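PDB 3APQ: DnaJ homolog subfamily C member 10 from Mus musculus, which acts as a disulfide reductase of the endoplasmic reticulum, serving both the correct folding of proteins and the degradation of misfolded ones. Local coordinates for residues Q2-L7 / E53-E58; G43-I48 / G78-W83; L116-F121 / V194-Q199. One frame throughout, in Å; residues are numbered along the deposited sequence.

Contact 1 (Q2-L7 / E53-E58)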
loop_
_atom_site.group_PDB
_atom_site.type_symbol
_atom_site.label_atom_id
_atom_site.label_comp_id
_atom_site.label_asym_id
_atom_site.label_seq_id
_atom_site.Cartn_x
_atom_site.Cartn_y
_atom_site.Cartn_z
ATOM N N GLN A 2 -12.955 -23.919 -7.406
ATOM C CA GLN A 2 -12.266 -22.884 -6.610
ATOM C C GLN A 2 -11.286 -22.040 -7.435
ATOM O O GLN A 2 -10.628 -22.517 -8.349
ATOM C CB GLN A 2 -11.569 -23.572 -5.407
ATOM C CG GLN A 2 -10.960 -22.629 -4.367
ATOM C CD GLN A 2 -12.052 -21.898 -3.597
ATOM O OE1 GLN A 2 -12.263 -22.150 -2.403
ATOM N NE2 GLN A 2 -12.779 -21.012 -4.287
ATOM N N ASN A 3 -11.167 -20.758 -7.130
ATOM C CA ASN A 3 -10.105 -19.968 -7.726
ATOM C C ASN A 3 -9.670 -18.970 -6.680
ATOM O O ASN A 3 -10.299 -18.879 -5.610
ATOM C CB ASN A 3 -10.613 -19.252 -9.008
ATOM C CG ASN A 3 -11.812 -18.348 -8.749
ATOM O OD1 ASN A 3 -11.713 -17.344 -8.049
ATOM N ND2 ASN A 3 -12.949 -18.699 -9.353
ATOM N N PHE A 4 -8.611 -18.203 -6.958
ATOM C CA PHE A 4 -8.070 -17.336 -5.924
ATOM C C PHE A 4 -9.033 -16.276 -5.438
ATOM O O PHE A 4 -8.975 -15.861 -4.271
ATOM C CB PHE A 4 -6.745 -16.672 -6.378
ATOM C CG PHE A 4 -5.584 -17.612 -6.490
ATOM C CD1 PHE A 4 -5.568 -18.846 -5.811
ATOM C CD2 PHE A 4 -4.467 -17.234 -7.246
ATOM C CE1 PHE A 4 -4.493 -19.697 -5.908
ATOM C CE2 PHE A 4 -3.377 -18.068 -7.348
ATOM C CZ PHE A 4 -3.393 -19.325 -6.672
ATOM N N TYR A 5 -9.846 -15.777 -6.372
ATOM C CA TYR A 5 -10.857 -14.771 -6.077
ATOM C C TYR A 5 -11.921 -15.296 -5.116
ATOM O O TYR A 5 -12.180 -14.698 -4.080
ATOM C CB TYR A 5 -11.485 -14.339 -7.406
ATOM C CG TYR A 5 -10.492 -13.597 -8.265
ATOM C CD1 TYR A 5 -10.049 -12.350 -7.884
ATOM C CD2 TYR A 5 -10.006 -14.150 -9.436
ATOM C CE1 TYR A 5 -9.117 -11.646 -8.668
ATOM C CE2 TYR A 5 -9.078 -13.487 -10.237
ATOM C CZ TYR A 5 -8.653 -12.229 -9.847
ATOM O OH TYR A 5 -7.746 -11.554 -10.611
ATOM N N SER A 6 -12.539 -16.426 -5.471
ATOM C CA SER A 6 -13.573 -16.983 -4.610
ATOM C C SER A 6 -12.991 -17.463 -3.282
ATOM O O SER A 6 -13.668 -17.376 -2.254
ATOM C CB SER A 6 -14.377 -18.050 -5.355
ATOM O OG SER A 6 -13.560 -19.152 -5.710
ATOM N N LEU A 7 -11.714 -17.877 -3.265
ATOM C CA LEU A 7 -11.087 -18.228 -1.991
ATOM C C LEU A 7 -11.058 -17.024 -1.047
ATOM O O LEU A 7 -11.309 -17.134 0.180
ATOM C CB LEU A 7 -9.686 -18.790 -2.225
ATOM C CG LEU A 7 -9.030 -19.493 -1.024
ATOM C CD1 LEU A 7 -9.787 -20.768 -0.535
ATOM C CD2 LEU A 7 -7.544 -19.822 -1.374
ATOM N N GLU A 53 -0.699 -13.716 -2.242
ATOM C CA GLU A 53 0.595 -13.312 -2.820
ATOM C C GLU A 53 0.604 -13.268 -4.352
ATOM O O GLU A 53 1.408 -12.557 -4.979
ATOM C CB GLU A 53 1.759 -14.125 -2.253
ATOM C CG GLU A 53 1.826 -13.965 -0.721
ATOM C CD GLU A 53 3.175 -14.211 -0.117
ATOM O OE1 GLU A 53 3.879 -15.163 -0.545
ATOM O OE2 GLU A 53 3.522 -13.432 0.811
ATOM N N VAL A 54 -0.285 -14.025 -4.970
ATOM C CA VAL A 54 -0.347 -13.959 -6.425
ATOM C C VAL A 54 -1.189 -12.715 -6.846
ATOM O O VAL A 54 -0.759 -11.894 -7.676
ATOM C CB VAL A 54 -0.869 -15.268 -7.044
ATOM C CG1 VAL A 54 -1.338 -15.011 -8.528
ATOM C CG2 VAL A 54 0.229 -16.363 -6.944
ATOM N N LEU A 55 -2.326 -12.541 -6.211
ATOM C CA LEU A 55 -3.262 -11.491 -6.619
ATOM C C LEU A 55 -2.694 -10.117 -6.289
ATOM O O LEU A 55 -2.970 -9.168 -6.997
ATOM C CB LEU A 55 -4.619 -11.697 -5.974
ATOM C CG LEU A 55 -5.405 -12.927 -6.377
ATOM C CD1 LEU A 55 -6.761 -12.854 -5.634
ATOM C CD2 LEU A 55 -5.565 -12.986 -7.911
ATOM N N LYS A 56 -1.875 -10.018 -5.242
ATOM C CA LYS A 56 -1.291 -8.723 -4.868
ATOM C C LYS A 56 -0.320 -8.158 -5.875
ATOM O O LYS A 56 -0.043 -6.981 -5.836
ATOM C CB LYS A 56 -0.565 -8.779 -3.483
ATOM C CG LYS A 56 0.809 -9.429 -3.507
ATOM C CD LYS A 56 1.468 -9.337 -2.116
ATOM C CE LYS A 56 2.991 -9.311 -2.150
ATOM N NZ LYS A 56 3.666 -8.114 -2.781
ATOM N N ASP A 57 0.221 -8.974 -6.760
ATOM C CA ASP A 57 1.259 -8.498 -7.656
ATOM C C ASP A 57 0.663 -8.353 -9.047
ATOM O O ASP A 57 0.071 -9.309 -9.562
ATOM C CB ASP A 57 2.364 -9.540 -7.676
ATOM C CG ASP A 57 3.465 -9.210 -8.656
ATOM O OD1 ASP A 57 4.543 -8.854 -8.166
ATOM O OD2 ASP A 57 3.290 -9.305 -9.892
ATOM N N GLU A 58 0.811 -7.185 -9.669
ATOM C CA GLU A 58 0.151 -6.985 -10.977
ATOM C C GLU A 58 0.535 -8.000 -12.053
ATOM O O GLU A 58 -0.356 -8.510 -12.751
ATOM C CB GLU A 58 0.322 -5.578 -11.543
ATOM C CG GLU A 58 -0.116 -5.548 -13.049
ATOM C CD GLU A 58 -0.047 -4.182 -13.681
ATOM O OE1 GLU A 58 1.089 -3.689 -13.898
ATOM O OE2 GLU A 58 -1.131 -3.613 -13.968
#
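The hydroxyl of Y5 is held by two groups of helix 58-67, hydrogen-bonding to D65 OD1 and to R61 NE, while L55 CD2 lies 3.8 Å from this same OH. A tyrosine suits the place because its ring can lie in the apolar interior and still deliver a polar atom to charged partners. L55 CD2 comes closest to the ring at Y5 CZ, 3.7 Å away, and makes an off-centre CH-pi contact, 4.2 Å from the centroid and 30° off the ring normal. The leucine fork serves two aromatic residues: CD1 rests 3.9 Å from F4 CB, and CD2, besides touching Y5, also lies near the plane of the F4 ring at its edge. With L55 CG anti to its own carbonyl carbon (chi1 -66°), both methyls reach helix 4-8.

This is where the short first helix of the J domain, 4-8, meets the C-terminal end of helix 41-55, one arm of the antiparallel hairpin made with helix 16-30. The CB of F4 is directed toward helix 41-55, and F4 CE2 approaches V54 CB to 3.8 Å, the two side chains crossing at about a right angle. The branched valine brings CB and both methyls close to F4 CE2; the ring also stacks with Y64 of helix 58-67.

N3 and S6 start helix 4-8 with a capping box. S6 N donates to N3 OD1 over 2.9 Å, lying 39° out of the carbonyl plane, and N3 N returns a bond of 3.2 Å to S6 OG. Short polar side chains can reach back to backbone N-H groups in this way. D57, the N-cap of helix 58-67, accepts L60 N at its OD2.

Contact 2 (G43-I48 / G78-W83)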
loop_
_atom_site.group_PDB
_atom_site.type_symbol
_atom_site.label_atom_id
_atom_site.label_comp_id
_atom_site.label_asym_id
_atom_site.label_seq_id
_atom_site.Cartn_x
_atom_site.Cartn_y
_atom_site.Cartn_z
ATOM N N GLY A 43 -2.478 -25.188 7.448
ATOM C CA GLY A 43 -2.666 -25.541 6.009
ATOM C C GLY A 43 -3.648 -24.641 5.269
ATOM O O GLY A 43 -3.380 -24.150 4.151
ATOM N N ASP A 44 -4.794 -24.409 5.924
ATOM C CA ASP A 44 -5.832 -23.511 5.426
ATOM C C ASP A 44 -5.255 -22.089 5.151
ATOM O O ASP A 44 -5.495 -21.466 4.093
ATOM C CB ASP A 44 -6.994 -23.396 6.452
ATOM C CG ASP A 44 -7.606 -24.742 6.831
ATOM O OD1 ASP A 44 -7.534 -25.688 6.024
ATOM O OD2 ASP A 44 -8.155 -24.871 7.973
ATOM N N PHE A 45 -4.500 -21.568 6.111
ATOM C CA PHE A 45 -3.944 -20.224 5.938
ATOM C C PHE A 45 -2.889 -20.138 4.818
ATOM O O PHE A 45 -2.764 -19.103 4.111
ATOM C CB PHE A 45 -3.390 -19.690 7.254
ATOM C CG PHE A 45 -3.102 -18.207 7.240
ATOM C CD1 PHE A 45 -4.146 -17.298 7.068
ATOM C CD2 PHE A 45 -1.820 -17.723 7.368
ATOM C CE1 PHE A 45 -3.896 -15.922 7.042
ATOM C CE2 PHE A 45 -1.556 -16.352 7.349
ATOM C CZ PHE A 45 -2.584 -15.459 7.197
ATOM N N LEU A 46 -2.071 -21.180 4.706
ATOM C CA LEU A 46 -1.083 -21.264 3.615
ATOM C C LEU A 46 -1.793 -21.046 2.248
ATOM O O LEU A 46 -1.276 -20.329 1.396
ATOM C CB LEU A 46 -0.352 -22.633 3.650
ATOM C CG LEU A 46 0.716 -22.880 4.729
ATOM C CD1 LEU A 46 1.536 -24.082 4.375
ATOM C CD2 LEU A 46 1.629 -21.708 4.874
ATOM N N LYS A 47 -2.959 -21.675 2.057
ATOM C CA LYS A 47 -3.692 -21.567 0.789
ATOM C C LYS A 47 -4.189 -20.149 0.556
ATOM O O LYS A 47 -4.132 -19.668 -0.551
ATOM C CB LYS A 47 -4.907 -22.479 0.752
ATOM C CG LYS A 47 -4.603 -23.994 0.782
ATOM C CD LYS A 47 -5.839 -24.909 1.122
ATOM C CE LYS A 47 -7.101 -24.664 0.230
ATOM N NZ LYS A 47 -8.019 -23.527 0.716
ATOM N N ILE A 48 -4.711 -19.518 1.608
ATOM C CA ILE A 48 -5.210 -18.126 1.496
ATOM C C ILE A 48 -4.010 -17.219 1.229
ATOM O O ILE A 48 -4.067 -16.310 0.402
ATOM C CB ILE A 48 -5.950 -17.657 2.817
ATOM C CG1 ILE A 48 -7.265 -18.360 3.071
ATOM C CG2 ILE A 48 -6.186 -16.151 2.830
ATOM C CD1 ILE A 48 -7.830 -19.122 1.895
ATOM N N GLY A 78 4.311 -19.815 1.299
ATOM C CA GLY A 78 4.328 -20.447 2.616
ATOM C C GLY A 78 4.815 -19.579 3.765
ATOM O O GLY A 78 4.829 -20.030 4.917
ATOM N N GLN A 79 5.237 -18.350 3.472
ATOM C CA GLN A 79 5.871 -17.533 4.508
ATOM C C GLN A 79 4.907 -16.440 4.902
ATOM O O GLN A 79 4.701 -15.508 4.138
ATOM C CB GLN A 79 7.145 -16.922 3.971
ATOM C CG GLN A 79 8.270 -17.910 3.792
ATOM C CD GLN A 79 9.508 -17.223 3.257
ATOM O OE1 GLN A 79 10.120 -16.402 3.956
ATOM N NE2 GLN A 79 9.886 -17.539 1.998
ATOM N N TYR A 80 4.287 -16.567 6.068
ATOM C CA TYR A 80 3.325 -15.567 6.465
ATOM C C TYR A 80 3.859 -14.880 7.711
ATOM O O TYR A 80 4.829 -15.306 8.294
ATOM C CB TYR A 80 1.892 -16.122 6.640
ATOM C CG TYR A 80 1.787 -17.307 7.571
ATOM C CD1 TYR A 80 1.787 -17.137 8.950
ATOM C CD2 TYR A 80 1.713 -18.616 7.054
ATOM C CE1 TYR A 80 1.730 -18.231 9.796
ATOM C CE2 TYR A 80 1.634 -19.721 7.887
ATOM C CZ TYR A 80 1.636 -19.529 9.253
ATOM O OH TYR A 80 1.557 -20.602 10.081
ATOM N N GLU A 81 3.223 -13.781 8.059
ATOM C CA GLU A 81 3.622 -12.934 9.161
ATOM C C GLU A 81 2.757 -13.196 10.388
ATOM O O GLU A 81 1.826 -13.977 10.346
ATOM C CB GLU A 81 3.443 -11.482 8.704
ATOM C CG GLU A 81 4.261 -11.127 7.426
ATOM C CD GLU A 81 5.762 -11.064 7.674
ATOM O OE1 GLU A 81 6.231 -10.875 8.825
ATOM O OE2 GLU A 81 6.501 -11.195 6.676
ATOM N N SER A 82 3.080 -12.522 11.479
ATOM C CA SER A 82 2.334 -12.656 12.721
ATOM C C SER A 82 0.920 -12.056 12.634
ATOM O O SER A 82 0.640 -11.174 11.792
ATOM C CB SER A 82 3.138 -11.976 13.839
ATOM O OG SER A 82 3.089 -10.558 13.681
ATOM N N TRP A 83 0.027 -12.501 13.522
ATOM C CA TRP A 83 -1.293 -11.882 13.614
ATOM C C TRP A 83 -1.163 -10.371 13.801
ATOM O O TRP A 83 -1.928 -9.601 13.214
ATOM C CB TRP A 83 -2.079 -12.447 14.784
ATOM C CG TRP A 83 -3.490 -11.954 14.912
ATOM C CD1 TRP A 83 -4.612 -12.531 14.361
ATOM C CD2 TRP A 83 -3.938 -10.860 15.704
ATOM N NE1 TRP A 83 -5.731 -11.806 14.724
ATOM C CE2 TRP A 83 -5.351 -10.794 15.563
ATOM C CE3 TRP A 83 -3.279 -9.880 16.495
ATOM C CZ2 TRP A 83 -6.127 -9.801 16.180
ATOM C CZ3 TRP A 83 -4.070 -8.901 17.116
ATOM C CH2 TRP A 83 -5.462 -8.855 16.931
#
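Y80 CB meets F45 at once: F45 CE2 lies 3.5 Å from Y80 CB and is equally near Y80 CG. From there the tyrosine ring runs on across the rim of the phenylalanine. Y80 CD1 remains beside F45 CE2, whereas on the other side of the ring Y80 CD2 is 3.7 Å from F45 CD2. The two rings form a T-shaped pair, the edge of F45 against a face of Y80, with centroids 5.0 Å apart and planes at 83°. Farther out, Y80 CE2 has L46 CD2 at its edge, in the ring plane, at 3.6 Å. At the tip, Y80 OH hydrogen-bonds to H42 ND1, one turn earlier on the helix that carries F45 and L46. Tyrosine suits here, its flat face meeting F45 and its hydroxyl H42; apolar F45 can present an edge.

The contact lays the extended chain that follows the J domain's last helix, 58-67, along helix 41-55. It does so close to H31 and P32, the first two residues of the His-Pro-Asp signature by which J domains engage Hsp70 partners. H31 meets the Y80 ring edge-to-face and also meets the F45 ring, the planes at about 45°. F45 reaches the loop because its CG stands opposite the backbone N (chi1 -166°). L46, flexible and apolar, puts its CD2 both at the Y80 ring edge and 3.6 Å from G78 O.

Contact 3 (L116-F121 / V194-Q199)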
loop_
_atom_site.group_PDB
_atom_site.type_symbol
_atom_site.label_atom_id
_atom_site.label_comp_id
_atom_site.label_asym_id
_atom_site.label_seq_id
_atom_site.Cartn_x
_atom_site.Cartn_y
_atom_site.Cartn_z
ATOM N N LEU A 116 -0.592 17.636 -8.684
ATOM C CA LEU A 116 0.376 17.745 -7.593
ATOM C C LEU A 116 0.134 16.579 -6.584
ATOM O O LEU A 116 -0.976 16.447 -6.081
ATOM C CB LEU A 116 0.219 19.091 -6.897
ATOM C CG LEU A 116 1.058 19.307 -5.623
ATOM C CD1 LEU A 116 2.524 19.289 -6.027
ATOM C CD2 LEU A 116 0.759 20.594 -4.906
ATOM N N TRP A 117 1.139 15.748 -6.360
ATOM C CA TRP A 117 1.009 14.591 -5.445
ATOM C C TRP A 117 2.010 14.694 -4.314
ATOM O O TRP A 117 3.223 14.939 -4.558
ATOM C CB TRP A 117 1.305 13.311 -6.202
ATOM C CG TRP A 117 0.142 12.774 -6.961
ATOM C CD1 TRP A 117 -0.221 13.068 -8.265
ATOM C CD2 TRP A 117 -0.811 11.804 -6.488
ATOM N NE1 TRP A 117 -1.338 12.312 -8.619
ATOM C CE2 TRP A 117 -1.730 11.556 -7.548
ATOM C CE3 TRP A 117 -0.990 11.141 -5.267
ATOM C CZ2 TRP A 117 -2.806 10.644 -7.430
ATOM C CZ3 TRP A 117 -2.058 10.231 -5.152
ATOM C CH2 TRP A 117 -2.964 10.019 -6.227
ATOM N N PHE A 118 1.584 14.424 -3.089
ATOM C CA PHE A 118 2.489 14.385 -1.968
ATOM C C PHE A 118 2.368 12.973 -1.415
ATOM O O PHE A 118 1.258 12.555 -1.006
ATOM C CB PHE A 118 1.983 15.414 -0.963
ATOM C CG PHE A 118 2.910 15.676 0.213
ATOM C CD1 PHE A 118 2.426 16.421 1.275
ATOM C CD2 PHE A 118 4.277 15.275 0.231
ATOM C CE1 PHE A 118 3.263 16.742 2.372
ATOM C CE2 PHE A 118 5.096 15.573 1.310
ATOM C CZ PHE A 118 4.595 16.309 2.398
ATOM N N VAL A 119 3.474 12.235 -1.502
ATOM C CA VAL A 119 3.495 10.800 -1.268
ATOM C C VAL A 119 4.407 10.409 -0.082
ATOM O O VAL A 119 5.550 10.872 0.038
ATOM C CB VAL A 119 3.975 10.070 -2.548
ATOM C CG1 VAL A 119 4.049 8.512 -2.317
ATOM C CG2 VAL A 119 3.034 10.422 -3.700
ATOM N N ASN A 120 3.853 9.567 0.786
ATOM C CA ASN A 120 4.531 9.011 1.935
ATOM C C ASN A 120 5.007 7.626 1.542
ATOM O O ASN A 120 4.164 6.717 1.340
ATOM C CB ASN A 120 3.535 8.906 3.091
ATOM C CG ASN A 120 4.092 8.184 4.299
ATOM O OD1 ASN A 120 5.258 7.789 4.325
ATOM N ND2 ASN A 120 3.270 8.064 5.334
ATOM N N PHE A 121 6.329 7.485 1.416
ATOM C CA PHE A 121 6.992 6.198 1.149
ATOM C C PHE A 121 7.320 5.578 2.499
ATOM O O PHE A 121 8.125 6.120 3.277
ATOM C CB PHE A 121 8.297 6.357 0.348
ATOM C CG PHE A 121 8.087 6.798 -1.076
ATOM C CD1 PHE A 121 8.058 5.873 -2.099
ATOM C CD2 PHE A 121 7.975 8.155 -1.377
ATOM C CE1 PHE A 121 7.863 6.292 -3.419
ATOM C CE2 PHE A 121 7.760 8.583 -2.696
ATOM C CZ PHE A 121 7.717 7.643 -3.709
ATOM N N VAL A 194 0.863 20.642 6.384
ATOM C CA VAL A 194 -0.105 21.548 5.726
ATOM C C VAL A 194 0.603 22.754 5.095
ATOM O O VAL A 194 0.399 23.015 3.917
ATOM C CB VAL A 194 -1.185 22.019 6.657
ATOM C CG1 VAL A 194 -2.033 23.114 5.978
ATOM C CG2 VAL A 194 -2.104 20.822 7.092
ATOM N N ALA A 195 1.497 23.407 5.862
ATOM C CA ALA A 195 2.241 24.605 5.394
ATOM C C ALA A 195 3.149 24.251 4.222
ATOM O O ALA A 195 3.307 25.018 3.269
ATOM C CB ALA A 195 3.053 25.188 6.513
ATOM N N PHE A 196 3.717 23.064 4.267
ATOM C CA PHE A 196 4.541 22.619 3.154
ATOM C C PHE A 196 3.703 22.320 1.914
ATOM O O PHE A 196 4.079 22.742 0.824
ATOM C CB PHE A 196 5.368 21.400 3.552
ATOM C CG PHE A 196 6.156 20.781 2.434
ATOM C CD1 PHE A 196 7.420 21.259 2.091
ATOM C CD2 PHE A 196 5.675 19.654 1.793
ATOM C CE1 PHE A 196 8.175 20.645 1.070
ATOM C CE2 PHE A 196 6.418 19.012 0.769
ATOM C CZ PHE A 196 7.661 19.487 0.409
ATOM N N ALA A 197 2.631 21.544 2.074
ATOM C CA ALA A 197 1.796 21.176 0.953
ATOM C C ALA A 197 1.200 22.427 0.317
ATOM O O ALA A 197 1.185 22.566 -0.920
ATOM C CB ALA A 197 0.699 20.240 1.377
ATOM N N MET A 198 0.782 23.357 1.164
ATOM C CA MET A 198 0.107 24.555 0.684
ATOM C C MET A 198 1.044 25.505 -0.046
ATOM O O MET A 198 0.609 26.183 -0.979
ATOM C CB MET A 198 -0.566 25.289 1.835
ATOM C CG MET A 198 -1.798 24.597 2.354
ATOM S SD MET A 198 -3.043 24.284 1.106
ATOM C CE MET A 198 -3.523 26.008 0.806
ATOM N N GLN A 199 2.317 25.602 0.337
ATOM C CA GLN A 199 3.189 26.382 -0.551
ATOM C C GLN A 199 3.275 25.780 -1.952
ATOM O O GLN A 199 3.329 26.494 -2.923
ATOM C CB GLN A 199 4.573 26.705 0.045
ATOM C CG GLN A 199 5.520 25.583 0.079
ATOM C CD GLN A 199 6.732 25.911 0.943
ATOM O OE1 GLN A 199 7.815 26.129 0.425
ATOM N NE2 GLN A 199 6.540 25.962 2.269
#
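F118 and F196 meet obliquely, their ring planes inclined at 46° and their centroids 5.2 Å apart, a geometry that is neither a stack nor a T. The far end of F118 does the touching: F118 CZ is 3.6 Å from F196 CD2 and just as near CE2, so it sits beside one C-C bond of the other ring. Both phenylalanines extend with CG anti to the backbone N (chi1 -172° for F118, 174° for F196), which brings the two rings together between strand and helix. A197, next on the helix, is small enough to let the helix come near, and its CB is 4.2 Å from F118 CD1.

In this, the first thioredoxin domain of the protein, strand 117-122 runs through the middle of the sheet and the C-terminal helix, here 190-202, packs on one face. Helix 127-142 shares that face: its W136 meets F118 edge-to-face, and its F139 touches A197. Replacing F118 with an alanine would probably open a gap between sheet and helix, leaving the F196 ring freer to turn and W136 without its aromatic partner here. F196 is placed at the border of the core, where Y184 meets its ring edge-to-face and I174 packs against it. Two residues before F118, L116 adds a looser touch, its CD2 4.5 Å from A197 O.

The chain comprises the J domain and the first thioredoxin domain of the longer protein. Contacts 1 and 2 share helix 41-55 of the J domain: contact 1 uses its C-terminal end, and contact 2 sets the following loop 78-83 against an earlier part. Their centres lie about 14 Å apart, and L7 of contact 1 packs on K47 and I48 of contact 2. Contact 2 is the one beside H31 of the Hsp70-binding signature. Contact 3 stands in the thioredoxin domain, across the centre of the chain, its centre about 34 Å from that of contact 1 and about 37 Å from that of contact 2, with nearest atoms about 15 and 17 Å away. Its strand leads toward the redox-active pair C126 and C129.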